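Local coordinates for protein choloylglycine hydrolase (Clostridium perfringens, PDB 2BJF) that hydrolyses the amide bond of glycine- and taurine-conjugated bile salts, releasing free bile acids, and can also join bile acids to amines, at residues A[116-128]-A[154-167]. Numbering follows the deposited sequence. Where two conformers were deposited one is given.
Sequences VEEVKEALKNANI and IVVEQTKEKLNVFD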
# COMPACT_ATOMS: atom_id res chain seq x y z
N VAL A 116 -8.79 -24.52 -27.85
CA VAL A 116 -8.53 -23.08 -27.85
C VAL A 116 -8.15 -22.59 -29.26
O VAL A 116 -8.63 -21.55 -29.70
CB VAL A 116 -7.43 -22.70 -26.82
CG1 VAL A 116 -6.86 -21.31 -27.08
CG2 VAL A 116 -7.98 -22.79 -25.40
N GLU A 117 -7.31 -23.36 -29.95
CA GLU A 117 -6.90 -23.02 -31.31
C GLU A 117 -8.08 -22.92 -32.29
O GLU A 117 -8.10 -22.01 -33.13
CB GLU A 117 -5.83 -23.98 -31.84
CG GLU A 117 -4.45 -23.82 -31.18
CD GLU A 117 -3.86 -22.42 -31.31
OE1 GLU A 117 -3.12 -22.01 -30.40
OE2 GLU A 117 -4.13 -21.72 -32.31
N GLU A 118 -9.04 -23.84 -32.17
CA GLU A 118 -10.25 -23.81 -32.99
C GLU A 118 -11.09 -22.56 -32.71
O GLU A 118 -11.61 -21.94 -33.64
CB GLU A 118 -11.10 -25.07 -32.75
CG GLU A 118 -10.63 -26.31 -33.50
CD GLU A 118 -11.69 -27.40 -33.55
OE1 GLU A 118 -11.40 -28.47 -34.14
OE2 GLU A 118 -12.81 -27.21 -33.03
N VAL A 119 -11.20 -22.21 -31.43
CA VAL A 119 -11.95 -21.03 -31.00
C VAL A 119 -11.30 -19.74 -31.51
O VAL A 119 -11.99 -18.86 -32.03
CB VAL A 119 -12.08 -20.97 -29.45
CG1 VAL A 119 -12.75 -19.68 -28.99
CG2 VAL A 119 -12.87 -22.16 -28.93
N LYS A 120 -9.98 -19.65 -31.37
CA LYS A 120 -9.21 -18.49 -31.84
C LYS A 120 -9.48 -18.18 -33.31
O LYS A 120 -9.67 -17.03 -33.68
CB LYS A 120 -7.71 -18.71 -31.62
CG LYS A 120 -7.24 -18.49 -30.18
CD LYS A 120 -5.72 -18.58 -30.06
CE LYS A 120 -5.03 -17.30 -30.50
NZ LYS A 120 -3.55 -17.35 -30.30
N GLU A 121 -9.50 -19.23 -34.13
CA GLU A 121 -9.77 -19.09 -35.56
C GLU A 121 -11.19 -18.58 -35.82
O GLU A 121 -11.40 -17.71 -36.66
CB GLU A 121 -9.52 -20.41 -36.28
CG GLU A 121 -9.62 -20.35 -37.81
CD GLU A 121 -8.53 -19.49 -38.46
OE1 GLU A 121 -7.57 -19.08 -37.78
OE2 GLU A 121 -8.65 -19.24 -39.68
N ALA A 122 -12.15 -19.13 -35.08
CA ALA A 122 -13.56 -18.76 -35.23
C ALA A 122 -13.87 -17.34 -34.75
O ALA A 122 -14.82 -16.72 -35.22
CB ALA A 122 -14.45 -19.76 -34.50
N LEU A 123 -13.05 -16.83 -33.83
CA LEU A 123 -13.26 -15.50 -33.26
C LEU A 123 -12.72 -14.36 -34.13
O LEU A 123 -13.06 -13.20 -33.92
CB LEU A 123 -12.68 -15.41 -31.85
CG LEU A 123 -13.42 -16.16 -30.74
CD1 LEU A 123 -12.62 -16.08 -29.45
CD2 LEU A 123 -14.84 -15.64 -30.53
N LYS A 124 -11.88 -14.71 -35.11
CA LYS A 124 -11.28 -13.71 -36.01
C LYS A 124 -12.33 -12.84 -36.70
O LYS A 124 -12.13 -11.63 -36.86
CB LYS A 124 -10.37 -14.38 -37.04
CG LYS A 124 -9.05 -14.88 -36.47
CD LYS A 124 -8.16 -15.46 -37.56
CE LYS A 124 -6.79 -15.82 -37.02
NZ LYS A 124 -5.88 -16.31 -38.09
N ASN A 125 -13.44 -13.46 -37.10
CA ASN A 125 -14.53 -12.74 -37.76
C ASN A 125 -15.80 -12.67 -36.91
O ASN A 125 -16.90 -12.49 -37.43
CB ASN A 125 -14.82 -13.38 -39.13
CG ASN A 125 -15.66 -12.49 -40.03
OD1 ASN A 125 -15.45 -11.28 -40.11
ND2 ASN A 125 -16.63 -13.09 -40.71
N ALA A 126 -15.64 -12.81 -35.59
CA ALA A 126 -16.79 -12.81 -34.69
C ALA A 126 -17.15 -11.42 -34.16
O ALA A 126 -16.31 -10.52 -34.13
CB ALA A 126 -16.56 -13.78 -33.53
N ASN A 127 -18.41 -11.27 -33.77
CA ASN A 127 -18.92 -10.05 -33.16
C ASN A 127 -19.96 -10.41 -32.10
O ASN A 127 -20.85 -11.22 -32.35
CB ASN A 127 -19.55 -9.13 -34.21
CG ASN A 127 -20.22 -7.91 -33.60
OD1 ASN A 127 -19.55 -7.02 -33.07
ND2 ASN A 127 -21.54 -7.87 -33.67
N ILE A 128 -19.84 -9.80 -30.93
CA ILE A 128 -20.79 -10.06 -29.85
C ILE A 128 -21.87 -8.98 -29.83
O ILE A 128 -21.57 -7.79 -29.72
CB ILE A 128 -20.08 -10.22 -28.48
CG1 ILE A 128 -19.06 -11.36 -28.57
CG2 ILE A 128 -21.09 -10.50 -27.38
CD1 ILE A 128 -18.07 -11.44 -27.43
N ILE A 154 -6.92 -18.22 -23.34
CA ILE A 154 -7.15 -16.94 -24.01
C ILE A 154 -8.20 -16.10 -23.27
O ILE A 154 -8.99 -16.63 -22.48
CB ILE A 154 -7.56 -17.11 -25.51
CG1 ILE A 154 -8.77 -18.04 -25.66
CG2 ILE A 154 -6.36 -17.60 -26.34
CD1 ILE A 154 -9.44 -17.97 -27.02
N VAL A 155 -8.17 -14.80 -23.51
CA VAL A 155 -9.14 -13.86 -22.94
C VAL A 155 -9.85 -13.14 -24.07
O VAL A 155 -9.21 -12.62 -24.99
CB VAL A 155 -8.46 -12.85 -21.98
CG1 VAL A 155 -9.44 -11.77 -21.53
CG2 VAL A 155 -7.88 -13.58 -20.77
N VAL A 156 -11.18 -13.11 -24.01
CA VAL A 156 -12.01 -12.50 -25.05
C VAL A 156 -12.71 -11.26 -24.50
O VAL A 156 -13.51 -11.35 -23.57
CB VAL A 156 -13.06 -13.49 -25.60
CG1 VAL A 156 -13.87 -12.85 -26.71
CG2 VAL A 156 -12.38 -14.77 -26.09
N GLU A 157 -12.40 -10.10 -25.09
CA GLU A 157 -12.98 -8.83 -24.65
C GLU A 157 -13.41 -8.01 -25.86
O GLU A 157 -12.58 -7.70 -26.72
CB GLU A 157 -11.99 -8.04 -23.80
CG GLU A 157 -11.60 -8.74 -22.50
CD GLU A 157 -10.60 -7.97 -21.65
OE1 GLU A 157 -9.90 -7.08 -22.17
OE2 GLU A 157 -10.51 -8.28 -20.44
N GLN A 158 -14.69 -7.66 -25.93
CA GLN A 158 -15.15 -6.77 -26.99
C GLN A 158 -15.26 -5.34 -26.49
O GLN A 158 -15.99 -5.05 -25.54
CB GLN A 158 -16.48 -7.23 -27.60
CG GLN A 158 -16.85 -6.44 -28.85
CD GLN A 158 -17.89 -7.11 -29.71
OE1 GLN A 158 -17.71 -8.24 -30.16
NE2 GLN A 158 -19.00 -6.41 -29.96
N THR A 159 -14.51 -4.46 -27.14
CA THR A 159 -14.51 -3.03 -26.83
C THR A 159 -15.15 -2.26 -27.99
O THR A 159 -15.61 -2.86 -28.96
CB THR A 159 -13.08 -2.51 -26.58
OG1 THR A 159 -12.29 -2.71 -27.76
CG2 THR A 159 -12.43 -3.24 -25.41
N LYS A 160 -15.18 -0.93 -27.87
CA LYS A 160 -15.72 -0.07 -28.93
C LYS A 160 -14.87 -0.11 -30.20
O LYS A 160 -15.34 0.25 -31.29
CB LYS A 160 -15.87 1.37 -28.43
CG LYS A 160 -14.59 2.03 -27.94
CD LYS A 160 -14.85 3.42 -27.38
CE LYS A 160 -13.59 4.02 -26.78
NZ LYS A 160 -13.86 5.32 -26.09
N GLU A 161 -13.63 -0.57 -30.06
CA GLU A 161 -12.69 -0.68 -31.18
C GLU A 161 -12.89 -1.98 -31.96
O GLU A 161 -13.13 -1.94 -33.17
CB GLU A 161 -11.25 -0.57 -30.66
CG GLU A 161 -10.19 -0.50 -31.76
CD GLU A 161 -8.76 -0.59 -31.22
OE1 GLU A 161 -8.59 -0.87 -30.01
OE2 GLU A 161 -7.82 -0.39 -32.01
N LYS A 162 -12.80 -3.11 -31.26
CA LYS A 162 -12.84 -4.43 -31.90
C LYS A 162 -13.05 -5.56 -30.88
O LYS A 162 -13.06 -5.33 -29.67
CB LYS A 162 -11.55 -4.68 -32.69
CG LYS A 162 -10.27 -4.47 -31.89
CD LYS A 162 -9.02 -4.59 -32.76
CE LYS A 162 -8.59 -6.04 -32.95
NZ LYS A 162 -7.36 -6.15 -33.77
N LEU A 163 -13.21 -6.78 -31.39
CA LEU A 163 -13.23 -7.97 -30.54
C LEU A 163 -11.80 -8.46 -30.31
O LEU A 163 -11.18 -9.05 -31.20
CB LEU A 163 -14.09 -9.09 -31.16
CG LEU A 163 -14.21 -10.41 -30.38
CD1 LEU A 163 -14.93 -10.22 -29.06
CD2 LEU A 163 -14.91 -11.47 -31.22
N ASN A 164 -11.29 -8.21 -29.11
CA ASN A 164 -9.92 -8.58 -28.75
C ASN A 164 -9.82 -10.01 -28.23
O ASN A 164 -10.62 -10.44 -27.40
CB ASN A 164 -9.35 -7.61 -27.72
CG ASN A 164 -9.12 -6.21 -28.28
OD1 ASN A 164 -9.52 -5.22 -27.67
ND2 ASN A 164 -8.48 -6.13 -29.44
N VAL A 165 -8.83 -10.74 -28.73
CA VAL A 165 -8.53 -12.09 -28.26
C VAL A 165 -7.06 -12.12 -27.81
O VAL A 165 -6.15 -12.11 -28.65
CB VAL A 165 -8.80 -13.18 -29.34
CG1 VAL A 165 -8.47 -14.57 -28.81
CG2 VAL A 165 -10.25 -13.13 -29.82
N PHE A 166 -6.85 -12.14 -26.50
CA PHE A 166 -5.51 -12.11 -25.93
C PHE A 166 -5.02 -13.50 -25.58
O PHE A 166 -5.78 -14.32 -25.06
CB PHE A 166 -5.48 -11.28 -24.64
CG PHE A 166 -5.94 -9.86 -24.80
CD1 PHE A 166 -5.07 -8.87 -25.27
CD2 PHE A 166 -7.24 -9.49 -24.44
CE1 PHE A 166 -5.50 -7.55 -25.40
CE2 PHE A 166 -7.67 -8.17 -24.56
CZ PHE A 166 -6.80 -7.20 -25.04
N ASP A 167 -3.74 -13.77 -25.84
CA ASP A 167 -3.07 -14.92 -25.26
C ASP A 167 -2.85 -14.65 -23.78
O ASP A 167 -2.29 -13.61 -23.41
CB ASP A 167 -1.72 -15.18 -25.95
CG ASP A 167 -1.87 -15.80 -27.33
OD1 ASP A 167 -2.99 -16.23 -27.69
OD2 ASP A 167 -0.86 -15.88 -28.05
O HOH W 1 -11.41 -11.02 -33.40
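Helix 116-123 packs on one face of the antiparallel hairpin 154-167, its axis 9.9 Å from that of strand 163-167 and running 153° to it, and a type I turn from Leu123 to Ala126 leads into strand 126-128 near the turn end of the hairpin. Val116 and Ile154 meet tip to tip. Leu123 sits on the face of the hairpin over both strands: its CD1 touches Val156 CG2 at 3.6 Å and also reaches Val165 CG2, while Phe105 and Trp108 of helix 105-112 back it. Leu163 splits its methyls along strand 126-128, CD2 lying 3.7 Å from Ala126 CB and CD1 against Ile128 CD1. Farther on, the extended Gln158 grips backbone: Ile128 N donates to OE1 at 2.8 Å, nearly straight at 166°, and NE2 returns a weak bond to Ile128 O at 2.9 Å. NE2 also bonds Ser88 O and, weakly, Asn127 OD1; Asn127 ND2 is held by Ser90. At the other end the CG and CD methylenes of Lys120 pass slantwise over Ile154 CD1 and CG2, and a bend at chi3 (80°) brings NZ to the syn lone pair of Asp167 OD1, 2.9 Å away. One water donates to both Leu123 O and Leu163 O. The contact thus joins helix to sheet through an aliphatic core with a salt bridge at its exposed margin, while the bonds at OE1 and NE2 are consistent with a fixed rotation of the buried Gln158 carboxamide.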